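Long-range contacts in nucleoporin NUP82 (Saccharomyces cerevisiae, PDB 3PBP), which serves as a structural component of the nuclear pore complex and binds the nucleoporin NUP116 through the N-terminal domain that makes up this chain: residues D85-V90 and I111-I116; S140-L145 and T152-L157; P289-L294 and I351-L356; M387-T392 and F410-E415. The protein carries 1 engineered substitution. All blocks are in the same frame, centred on the assembly; numbering follows the deposited sequence.

Contact 1 (D85-V90 and I111-I116); sequences DNEIFV and IFHYSI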
# COMPACT_ATOMS: atom_id res chain seq x y z
N ASP A 85 -9.95 -6.40 -15.01
CA ASP A 85 -10.49 -6.79 -13.71
C ASP A 85 -10.52 -8.30 -13.51
O ASP A 85 -10.76 -8.78 -12.40
CB ASP A 85 -11.89 -6.22 -13.56
CG ASP A 85 -12.85 -6.73 -14.62
OD1 ASP A 85 -12.52 -6.62 -15.83
OD2 ASP A 85 -13.92 -7.24 -14.24
N ASN A 86 -10.24 -9.05 -14.57
CA ASN A 86 -10.33 -10.48 -14.46
C ASN A 86 -9.05 -11.28 -14.66
O ASN A 86 -8.85 -12.30 -14.01
CB ASN A 86 -11.41 -10.97 -15.43
CG ASN A 86 -11.57 -12.48 -15.43
OD1 ASN A 86 -10.79 -13.20 -16.06
ND2 ASN A 86 -12.58 -12.97 -14.71
N GLU A 87 -8.19 -10.82 -15.56
CA GLU A 87 -6.97 -11.57 -15.82
C GLU A 87 -5.71 -10.71 -15.96
O GLU A 87 -5.79 -9.49 -16.14
CB GLU A 87 -7.17 -12.45 -17.05
CG GLU A 87 -7.47 -11.67 -18.33
CD GLU A 87 -7.91 -12.59 -19.47
OE1 GLU A 87 -7.47 -13.77 -19.48
OE2 GLU A 87 -8.68 -12.13 -20.35
N ILE A 88 -4.56 -11.38 -15.87
CA ILE A 88 -3.25 -10.74 -15.97
C ILE A 88 -2.34 -11.49 -16.95
O ILE A 88 -2.24 -12.72 -16.90
CB ILE A 88 -2.53 -10.73 -14.59
CG1 ILE A 88 -3.37 -9.99 -13.55
CG2 ILE A 88 -1.15 -10.10 -14.72
CD1 ILE A 88 -2.83 -10.10 -12.12
N PHE A 89 -1.68 -10.74 -17.83
CA PHE A 89 -0.73 -11.34 -18.77
C PHE A 89 0.63 -10.68 -18.57
O PHE A 89 0.70 -9.48 -18.30
CB PHE A 89 -1.12 -11.09 -20.23
CG PHE A 89 -2.35 -11.81 -20.67
CD1 PHE A 89 -3.62 -11.27 -20.43
CD2 PHE A 89 -2.25 -13.01 -21.36
CE1 PHE A 89 -4.77 -11.91 -20.87
CE2 PHE A 89 -3.39 -13.66 -21.81
CZ PHE A 89 -4.66 -13.11 -21.57
N VAL A 90 1.70 -11.45 -18.70
CA VAL A 90 3.03 -10.88 -18.59
C VAL A 90 3.83 -11.34 -19.81
O VAL A 90 4.05 -12.54 -20.02
CB VAL A 90 3.73 -11.29 -17.30
CG1 VAL A 90 5.17 -10.79 -17.30
CG2 VAL A 90 2.99 -10.70 -16.12
N ILE A 111 5.11 -15.14 -20.80
CA ILE A 111 5.70 -15.61 -19.56
C ILE A 111 4.80 -16.01 -18.40
O ILE A 111 5.14 -16.94 -17.64
CB ILE A 111 6.71 -14.57 -19.08
CG1 ILE A 111 7.78 -14.42 -20.17
CG2 ILE A 111 7.32 -14.98 -17.76
CD1 ILE A 111 8.85 -13.41 -19.82
N PHE A 112 3.65 -15.36 -18.26
CA PHE A 112 2.76 -15.68 -17.14
C PHE A 112 1.32 -15.27 -17.40
O PHE A 112 1.06 -14.27 -18.08
CB PHE A 112 3.28 -14.96 -15.89
CG PHE A 112 2.35 -15.04 -14.70
CD1 PHE A 112 2.45 -16.09 -13.79
CD2 PHE A 112 1.42 -14.03 -14.47
CE1 PHE A 112 1.64 -16.14 -12.67
CE2 PHE A 112 0.60 -14.07 -13.36
CZ PHE A 112 0.71 -15.14 -12.45
N HIS A 113 0.39 -16.05 -16.85
CA HIS A 113 -1.02 -15.73 -17.01
C HIS A 113 -1.77 -16.06 -15.73
O HIS A 113 -1.42 -16.98 -15.00
CB HIS A 113 -1.65 -16.50 -18.16
CG HIS A 113 -3.11 -16.25 -18.30
ND1 HIS A 113 -3.62 -15.17 -19.00
CD2 HIS A 113 -4.19 -16.90 -17.80
CE1 HIS A 113 -4.94 -15.17 -18.91
NE2 HIS A 113 -5.31 -16.21 -18.19
N TYR A 114 -2.82 -15.29 -15.47
CA TYR A 114 -3.63 -15.50 -14.27
C TYR A 114 -5.03 -14.94 -14.45
O TYR A 114 -5.21 -13.84 -15.01
CB TYR A 114 -2.98 -14.84 -13.06
CG TYR A 114 -3.86 -14.84 -11.83
CD1 TYR A 114 -3.93 -15.96 -11.01
CD2 TYR A 114 -4.66 -13.74 -11.53
CE1 TYR A 114 -4.78 -15.99 -9.91
CE2 TYR A 114 -5.52 -13.76 -10.43
CZ TYR A 114 -5.58 -14.88 -9.63
OH TYR A 114 -6.45 -14.89 -8.56
N SER A 115 -6.02 -15.70 -13.97
CA SER A 115 -7.43 -15.30 -14.02
C SER A 115 -7.99 -15.56 -12.63
O SER A 115 -7.58 -16.51 -11.96
CB SER A 115 -8.21 -16.12 -15.06
OG SER A 115 -9.56 -15.69 -15.15
N ILE A 116 -8.90 -14.70 -12.19
CA ILE A 116 -9.46 -14.88 -10.87
C ILE A 116 -10.33 -16.13 -10.84
O ILE A 116 -10.57 -16.72 -9.78
CB ILE A 116 -10.28 -13.64 -10.44
CG1 ILE A 116 -11.38 -13.36 -11.46
CG2 ILE A 116 -9.37 -12.44 -10.34
CD1 ILE A 116 -12.20 -12.15 -11.12
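Phe89 and His113 form an edge-to-face pair: the imidazole turns its edge toward one face of the phenyl ring, with ring centroids 4.5 Å apart and planes at 65°. His113 ND1 sits over that face, offset toward the rim and 3.2 Å from Phe89 CE2. CG of His113 stands anti to the backbone N (chi1 177°), and the side chain runs alongside that of Phe89, pointing the same way. Glu87 OE1 comes in near the plane of the imidazole at its CE1 edge, the carboxylate turned steeply to the ring. An alanine in place of Phe89 would probably leave His113 without the aromatic face it leans on, and its imidazole freer to turn. On the other face of the sheet, Ile88 CD1 approaches the Tyr114 ring obliquely, 4.1 Å from CD2, and Val90 CG2 meets Phe112 CD2 in a similar way. The hydroxyl of Tyr114 goes elsewhere, to Glu119 and Lys146. The strands run antiparallel, at 177°. Ile88 N donates to Tyr114 O (2.7 Å) and Val90 N to Phe112 O (3.0 Å). At one end Val90 O takes Ile111 N at 2.9 Å and, weakly, Phe112 N, so Ile111 and Phe112 both face Val90 in a classic beta bulge. At the other, Asn86 O accepts from Ile116 N (3.0 Å). Strand 110-115 is an edge strand of a four-stranded propeller blade; Ile88 packs back on Cys81 and Phe83 of strand 79-83, and it also reaches across to Ile142 and Val144 of strand 141-146 in the next blade.

Contact 2 (S140-L145 and T152-L157); sequences SCIVVL and TMFDIL
Ile142 and Phe154 face each other as a hydrogen-bonded antiparallel pair, and the close packing gathers around them. Ile142 CG1 lies between its own backbone N and carbonyl carbon (chi1 62°), which sets it 3.7 Å from Phe154 CB. The other branch, CG2, meets Ile156 CD1 at 3.5 Å, the two isoleucine side chains crossing at about a right angle. Val144 CG2 approaches the Phe154 ring at its edge, near the plane, 3.7 Å from CE2, while Thr152 CG2 covers part of one ring face. Backbone bonds bracket this cluster: Ile142 and Phe154 exchange N-H and C=O both ways, at 3.1 Å for Ile142 N to Phe154 O, and Val144 and Thr152 do the same.

The face bearing Cys141, Val143 and Met153 is packed more sparsely across the contact. Cys141 SG stays 4.1 Å from Met153 CG; the end of the selenomethionine side chain leads away from strand 141-146, and the side chain also packs on Phe211. Toward solvent lie Asp155 and Leu157: Asp155 OD1 takes the backbone N of Leu157 at 3.0 Å in an Asx turn, and OD2 is hydrogen-bonded to Ser214 OG. Leu157 CD1 rests on Ser140 CB. Crossing at 152°, the two strands form a beta hairpin, the central pair of a four-stranded antiparallel sheet of the kind that makes a beta-propeller blade.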
# COMPACT_ATOMS: atom_id res chain seq x y z
N SER A 140 10.65 -10.61 -11.71
CA SER A 140 9.80 -11.79 -11.52
C SER A 140 8.66 -11.71 -10.53
O SER A 140 8.02 -12.73 -10.26
CB SER A 140 10.67 -12.99 -11.14
OG SER A 140 11.38 -12.72 -9.95
N CYS A 141 8.37 -10.53 -9.99
CA CYS A 141 7.30 -10.44 -9.02
C CYS A 141 6.24 -9.37 -9.30
O CYS A 141 6.57 -8.20 -9.47
CB CYS A 141 7.91 -10.23 -7.64
SG CYS A 141 6.71 -10.00 -6.32
N ILE A 142 4.97 -9.76 -9.36
CA ILE A 142 3.91 -8.78 -9.57
C ILE A 142 3.01 -8.71 -8.34
O ILE A 142 2.66 -9.72 -7.73
CB ILE A 142 3.04 -9.07 -10.83
CG1 ILE A 142 2.30 -10.41 -10.69
CG2 ILE A 142 3.89 -9.02 -12.08
CD1 ILE A 142 1.27 -10.63 -11.77
N VAL A 143 2.66 -7.48 -7.98
CA VAL A 143 1.84 -7.25 -6.81
C VAL A 143 0.43 -6.95 -7.29
O VAL A 143 0.22 -6.06 -8.11
CB VAL A 143 2.40 -6.07 -6.01
CG1 VAL A 143 1.62 -5.87 -4.72
CG2 VAL A 143 3.86 -6.31 -5.74
N VAL A 144 -0.54 -7.71 -6.78
CA VAL A 144 -1.92 -7.53 -7.21
C VAL A 144 -2.88 -7.13 -6.09
O VAL A 144 -3.00 -7.83 -5.09
CB VAL A 144 -2.44 -8.84 -7.90
CG1 VAL A 144 -3.87 -8.65 -8.37
CG2 VAL A 144 -1.53 -9.20 -9.07
N LEU A 145 -3.54 -6.00 -6.27
CA LEU A 145 -4.53 -5.52 -5.30
C LEU A 145 -5.93 -5.82 -5.86
O LEU A 145 -6.24 -5.45 -7.00
CB LEU A 145 -4.39 -4.00 -5.09
CG LEU A 145 -5.54 -3.37 -4.31
CD1 LEU A 145 -5.41 -3.76 -2.84
CD2 LEU A 145 -5.54 -1.87 -4.47
N THR A 152 -1.79 -9.46 -3.29
CA THR A 152 -1.11 -10.72 -3.60
C THR A 152 0.17 -10.59 -4.43
O THR A 152 0.28 -9.75 -5.33
CB THR A 152 -2.08 -11.66 -4.37
OG1 THR A 152 -3.37 -11.63 -3.74
CG2 THR A 152 -1.55 -13.09 -4.40
N MSE A 153 1.15 -11.43 -4.12
CA MSE A 153 2.40 -11.43 -4.85
C MSE A 153 2.56 -12.73 -5.62
O MSE A 153 2.56 -13.81 -5.04
CB MSE A 153 3.59 -11.25 -3.92
CG MSE A 153 3.84 -9.84 -3.45
SE MSE A 153 5.49 -9.75 -2.41
CE MSE A 153 4.82 -10.07 -0.63
N PHE A 154 2.69 -12.62 -6.93
CA PHE A 154 2.85 -13.78 -7.79
C PHE A 154 4.29 -13.85 -8.29
O PHE A 154 4.89 -12.82 -8.64
CB PHE A 154 1.93 -13.68 -9.02
CG PHE A 154 0.47 -13.84 -8.72
CD1 PHE A 154 -0.07 -15.09 -8.45
CD2 PHE A 154 -0.38 -12.74 -8.75
CE1 PHE A 154 -1.43 -15.24 -8.23
CE2 PHE A 154 -1.75 -12.88 -8.52
CZ PHE A 154 -2.28 -14.13 -8.26
N ASP A 155 4.86 -15.05 -8.31
CA ASP A 155 6.19 -15.22 -8.83
C ASP A 155 6.05 -15.65 -10.29
O ASP A 155 5.81 -16.82 -10.59
CB ASP A 155 6.96 -16.28 -8.07
CG ASP A 155 8.43 -16.31 -8.47
OD1 ASP A 155 8.73 -16.15 -9.67
OD2 ASP A 155 9.29 -16.51 -7.58
N ILE A 156 6.17 -14.67 -11.18
CA ILE A 156 6.07 -14.86 -12.62
C ILE A 156 6.91 -16.02 -13.19
O ILE A 156 6.50 -16.67 -14.16
CB ILE A 156 6.51 -13.56 -13.33
CG1 ILE A 156 5.38 -12.55 -13.27
CG2 ILE A 156 6.93 -13.84 -14.74
CD1 ILE A 156 5.73 -11.27 -13.98
N LEU A 157 8.06 -16.29 -12.59
CA LEU A 157 8.96 -17.34 -13.09
C LEU A 157 9.02 -18.64 -12.29
O LEU A 157 9.98 -19.39 -12.44
CB LEU A 157 10.38 -16.79 -13.18
CG LEU A 157 10.58 -15.45 -13.88
CD1 LEU A 157 12.05 -15.08 -13.84
CD2 LEU A 157 10.10 -15.55 -15.31

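Contact 3 (P289-L294 and I351-L356); sequences PFPGEL and IERVKL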
# COMPACT_ATOMS: atom_id res chain seq x y z
N PRO A 289 1.51 18.27 10.36
CA PRO A 289 0.17 18.61 10.85
C PRO A 289 -0.88 18.47 9.75
O PRO A 289 -0.77 19.09 8.70
CB PRO A 289 0.35 20.05 11.29
CG PRO A 289 1.26 20.60 10.21
CD PRO A 289 2.29 19.49 10.05
N PHE A 290 -1.91 17.66 10.00
CA PHE A 290 -2.95 17.46 9.00
C PHE A 290 -3.86 18.68 8.80
O PHE A 290 -4.44 19.19 9.75
CB PHE A 290 -3.82 16.27 9.37
CG PHE A 290 -4.75 15.87 8.28
CD1 PHE A 290 -4.25 15.37 7.07
CD2 PHE A 290 -6.12 16.02 8.42
CE1 PHE A 290 -5.10 15.04 6.02
CE2 PHE A 290 -6.99 15.69 7.37
CZ PHE A 290 -6.47 15.20 6.16
N PRO A 291 -4.00 19.14 7.54
CA PRO A 291 -4.82 20.30 7.16
C PRO A 291 -6.28 20.09 7.52
O PRO A 291 -6.89 19.10 7.11
CB PRO A 291 -4.64 20.38 5.64
CG PRO A 291 -3.30 19.75 5.42
CD PRO A 291 -3.34 18.57 6.35
N GLY A 292 -6.85 21.02 8.28
CA GLY A 292 -8.23 20.90 8.69
C GLY A 292 -9.26 20.75 7.57
O GLY A 292 -10.18 19.95 7.69
N GLU A 293 -9.10 21.50 6.48
CA GLU A 293 -10.05 21.44 5.38
C GLU A 293 -10.28 20.03 4.89
O GLU A 293 -11.41 19.60 4.69
CB GLU A 293 -9.57 22.26 4.17
CG GLU A 293 -9.18 23.70 4.43
CD GLU A 293 -9.06 24.49 3.13
OE1 GLU A 293 -8.33 24.05 2.21
OE2 GLU A 293 -9.69 25.57 3.02
N LEU A 294 -9.17 19.33 4.68
CA LEU A 294 -9.18 17.97 4.14
C LEU A 294 -10.02 16.93 4.88
O LEU A 294 -10.28 15.85 4.34
CB LEU A 294 -7.73 17.49 3.98
CG LEU A 294 -6.94 18.40 3.02
CD1 LEU A 294 -5.46 18.10 3.11
CD2 LEU A 294 -7.46 18.23 1.60
N ILE A 351 5.07 18.95 4.57
CA ILE A 351 6.04 19.96 4.16
C ILE A 351 5.35 21.08 3.39
O ILE A 351 5.69 22.24 3.53
CB ILE A 351 7.13 19.36 3.26
CG1 ILE A 351 8.05 18.47 4.10
CG2 ILE A 351 7.93 20.47 2.62
CD1 ILE A 351 9.14 17.77 3.29
N GLU A 352 4.37 20.71 2.57
CA GLU A 352 3.63 21.68 1.78
C GLU A 352 2.30 21.12 1.24
O GLU A 352 2.09 19.91 1.13
CB GLU A 352 4.48 22.16 0.60
CG GLU A 352 3.64 22.60 -0.61
CD GLU A 352 4.47 23.10 -1.77
OE1 GLU A 352 5.44 22.41 -2.15
OE2 GLU A 352 4.13 24.18 -2.30
N ARG A 353 1.39 22.04 0.93
CA ARG A 353 0.11 21.67 0.35
C ARG A 353 -0.05 22.45 -0.97
O ARG A 353 0.26 23.65 -1.04
CB ARG A 353 -1.03 22.01 1.31
CG ARG A 353 -2.36 21.51 0.80
CD ARG A 353 -3.50 21.97 1.64
NE ARG A 353 -4.76 21.48 1.11
CZ ARG A 353 -5.95 21.86 1.55
NH1 ARG A 353 -6.03 22.74 2.54
NH2 ARG A 353 -7.05 21.35 1.02
N VAL A 354 -0.50 21.77 -2.01
CA VAL A 354 -0.68 22.39 -3.32
C VAL A 354 -2.12 22.23 -3.78
O VAL A 354 -2.58 21.11 -4.00
CB VAL A 354 0.26 21.74 -4.36
CG1 VAL A 354 0.03 22.35 -5.73
CG2 VAL A 354 1.71 21.91 -3.94
N LYS A 355 -2.84 23.35 -3.90
CA LYS A 355 -4.22 23.31 -4.36
C LYS A 355 -4.23 23.62 -5.85
O LYS A 355 -3.87 24.72 -6.27
CB LYS A 355 -5.08 24.33 -3.62
CG LYS A 355 -5.11 24.16 -2.12
CD LYS A 355 -6.03 25.18 -1.46
CE LYS A 355 -5.93 25.11 0.06
NZ LYS A 355 -6.77 26.12 0.75
N LEU A 356 -4.62 22.63 -6.66
CA LEU A 356 -4.66 22.79 -8.11
C LEU A 356 -6.08 23.12 -8.56
O LEU A 356 -6.31 23.41 -9.73
CB LEU A 356 -4.17 21.51 -8.79
CG LEU A 356 -2.79 20.99 -8.36
CD1 LEU A 356 -2.53 19.64 -9.00
CD2 LEU A 356 -1.72 22.01 -8.75
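Glu293, Arg353 and Lys355 form a salt-bridge network at the protein surface, where a loop folds over the end of strand 347-355. A single carboxylate oxygen, Glu293 OE1, carries it. Arg353 NH1 reaches OE1 at 2.7 Å from the anti side, and Lys355 NZ comes to the same oxygen at 3.0 Å from the syn side. Both nitrogens stand out of the carboxylate plane, on the same face of it. Arg353 NH2 adds a weak third bond to Glu293 OE1, at 3.2 Å. The carboxylate and guanidinium planes are turned 84° apart, so this is not the flat two-pronged pairing of arginine with a carboxylate. Two cations on one oxygen would probably favour the ionised form of Glu293.

Strand 347-355 belongs to a propeller blade whose outermost strand on this side, 286-288, runs parallel to it; segment 289-294 is the start of the loop that leaves that outer strand. The loop's apolar residues flank the arginine. Leu294 CG lies over one guanidinium face, 3.6 Å from Arg353 NH2, and Lys355 CE lies over the opposite face, so the flat group is held between two aliphatic surfaces. Leu294 and Arg353 meet tip to tip. Arg353 is stretched out, with CG anti to the backbone N (chi1 -174°) and the chain straight on to NE. Pro291 CB comes obliquely to within 4.1 Å of Arg353 NH1. Beyond the two segments, Asp321 forms a salt bridge with Arg353 NH2 and Ser323 OG bonds to NE, while Phe290 packs on Lys98 of the NUP116 chain.

Contact 4 (M387-T392 and F410-E415); sequences MSWAST and FESKLE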
# COMPACT_ATOMS: atom_id res chain seq x y z
N MSE A 387 12.08 20.79 -6.50
CA MSE A 387 13.52 20.70 -6.32
C MSE A 387 14.08 22.01 -5.79
O MSE A 387 15.26 22.10 -5.44
CB MSE A 387 14.21 20.34 -7.65
CG MSE A 387 14.19 18.85 -7.96
SE MSE A 387 15.03 17.77 -6.55
CE MSE A 387 16.87 17.83 -7.16
N SER A 388 13.22 23.03 -5.74
CA SER A 388 13.57 24.35 -5.24
C SER A 388 14.03 24.16 -3.81
O SER A 388 15.10 24.63 -3.41
CB SER A 388 12.35 25.28 -5.25
OG SER A 388 11.53 25.04 -6.39
N TRP A 389 13.22 23.44 -3.04
CA TRP A 389 13.51 23.17 -1.64
C TRP A 389 14.04 21.76 -1.38
O TRP A 389 14.87 21.57 -0.49
CB TRP A 389 12.27 23.40 -0.78
CG TRP A 389 11.02 22.76 -1.28
CD1 TRP A 389 10.07 23.32 -2.08
CD2 TRP A 389 10.53 21.45 -0.94
NE1 TRP A 389 9.02 22.46 -2.26
CE2 TRP A 389 9.27 21.30 -1.58
CE3 TRP A 389 11.03 20.39 -0.17
CZ2 TRP A 389 8.51 20.13 -1.46
CZ3 TRP A 389 10.26 19.23 -0.05
CH2 TRP A 389 9.02 19.11 -0.70
N ALA A 390 13.56 20.80 -2.15
CA ALA A 390 13.97 19.41 -1.97
C ALA A 390 15.47 19.19 -2.05
O ALA A 390 16.03 18.39 -1.30
CB ALA A 390 13.27 18.53 -2.98
N SER A 391 16.13 19.90 -2.96
CA SER A 391 17.57 19.77 -3.14
C SER A 391 18.33 20.20 -1.88
O SER A 391 19.34 19.61 -1.53
CB SER A 391 18.03 20.60 -4.34
OG SER A 391 17.63 21.95 -4.20
N THR A 392 17.82 21.22 -1.21
CA THR A 392 18.44 21.71 0.01
C THR A 392 18.13 20.75 1.16
O THR A 392 18.98 20.50 2.02
CB THR A 392 17.88 23.08 0.39
OG1 THR A 392 18.04 23.98 -0.71
CG2 THR A 392 18.61 23.62 1.61
N PHE A 410 9.05 26.76 1.20
CA PHE A 410 8.68 25.48 0.64
C PHE A 410 7.50 25.61 -0.31
O PHE A 410 6.39 25.18 -0.01
CB PHE A 410 8.41 24.50 1.78
CG PHE A 410 9.60 24.29 2.67
CD1 PHE A 410 10.71 23.60 2.20
CD2 PHE A 410 9.65 24.84 3.94
CE1 PHE A 410 11.85 23.47 2.97
CE2 PHE A 410 10.79 24.72 4.72
CZ PHE A 410 11.89 24.03 4.24
N GLU A 411 7.77 26.22 -1.46
CA GLU A 411 6.77 26.41 -2.50
C GLU A 411 7.28 25.69 -3.74
O GLU A 411 8.43 25.88 -4.15
CB GLU A 411 6.60 27.89 -2.81
CG GLU A 411 6.16 28.72 -1.61
CD GLU A 411 5.98 30.19 -1.94
OE1 GLU A 411 7.00 30.89 -2.18
OE2 GLU A 411 4.81 30.65 -1.96
N SER A 412 6.44 24.86 -4.34
CA SER A 412 6.83 24.12 -5.52
C SER A 412 6.44 24.89 -6.77
O SER A 412 5.42 25.58 -6.78
CB SER A 412 6.16 22.75 -5.53
OG SER A 412 6.53 22.00 -4.39
N LYS A 413 7.25 24.78 -7.81
CA LYS A 413 6.98 25.45 -9.08
C LYS A 413 5.96 24.62 -9.84
O LYS A 413 6.22 23.48 -10.23
CB LYS A 413 8.25 25.56 -9.91
CG LYS A 413 9.40 26.26 -9.21
CD LYS A 413 10.71 26.02 -9.94
CE LYS A 413 11.90 26.45 -9.10
NZ LYS A 413 13.18 25.96 -9.69
N LEU A 414 4.78 25.20 -10.05
CA LEU A 414 3.73 24.52 -10.78
C LEU A 414 3.91 24.91 -12.24
O LEU A 414 4.34 26.02 -12.53
CB LEU A 414 2.37 24.98 -10.27
CG LEU A 414 1.16 24.20 -10.78
CD1 LEU A 414 1.27 22.77 -10.29
CD2 LEU A 414 -0.12 24.83 -10.27
N GLU A 415 3.62 24.00 -13.16
CA GLU A 415 3.77 24.32 -14.58
C GLU A 415 2.91 23.47 -15.49
O GLU A 415 2.92 22.24 -15.41
CB GLU A 415 5.23 24.18 -15.00
CG GLU A 415 5.47 24.67 -16.41
CD GLU A 415 6.94 24.75 -16.75
OE1 GLU A 415 7.58 23.68 -16.88
OE2 GLU A 415 7.46 25.88 -16.87
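Trp389 leans on Phe410 from its first side-chain carbon onward. Trp389 CB is 3.4 Å from Phe410 CD1, and CG, which sits between the backbone N and the carbonyl carbon (chi1 49°), is 3.6 Å from that same atom. Trp389 CD1 follows, 3.7 Å from Glu411 O, which lies at the edge of the indole near its plane. At Trp389 NE1 the N-H points to Ser412 OG in a weak hydrogen bond of 3.3 Å, with 152° at the hydrogen. On the six-membered ring, Trp389 CE3 has Phe410 CD1 at 4.0 Å and Trp389 CZ2 has Ser412 OG at a similar distance.

The helix 387-399 that carries the tryptophan is inserted between strands 380-385 and 413-419, neighbours in a four-stranded propeller blade, and segment 410-415 brings the chain back into that blade. Phe410 turns its edge to the face of the five-membered ring of Trp389 in an offset edge-to-face pair, the planes of the two rings at 81°. Phe410 CA makes a CH-pi contact over the same ring, 4.2 Å from the centroid. An alanine in place of Trp389 would probably open a gap beneath Phe410 CA and cost Ser412 its weak indole donor. Ser412 OG probably also hydrogen-bonds Glu352 OE1 of strand 347-355. Nearby, Lys413 lays its extended chain past Ser388 OG, and the Phe410 ring meets an aromatic side chain of another protein chain.

From the N terminus, contact 1 closes first, pairing strands 87-92 and 110-115 around a connection that includes helix 103-107. Contact 2 then closes a short hairpin turn. Contact 3 spans 56 residues and most of a blade, and contact 4 closes the helical insertion at 387-399. The four follow in series; none nests in another or crosses it. Contacts 1 and 2 touch side by side, as with Ile111 on Ile156, joining two adjacent blades. Contacts 3 and 4 meet where Glu352 OE1 probably bonds Ser412 OG. The two pairs lie on opposite sides of the chain's centre; the centres of contacts 2 and 3 are about 34 Å apart.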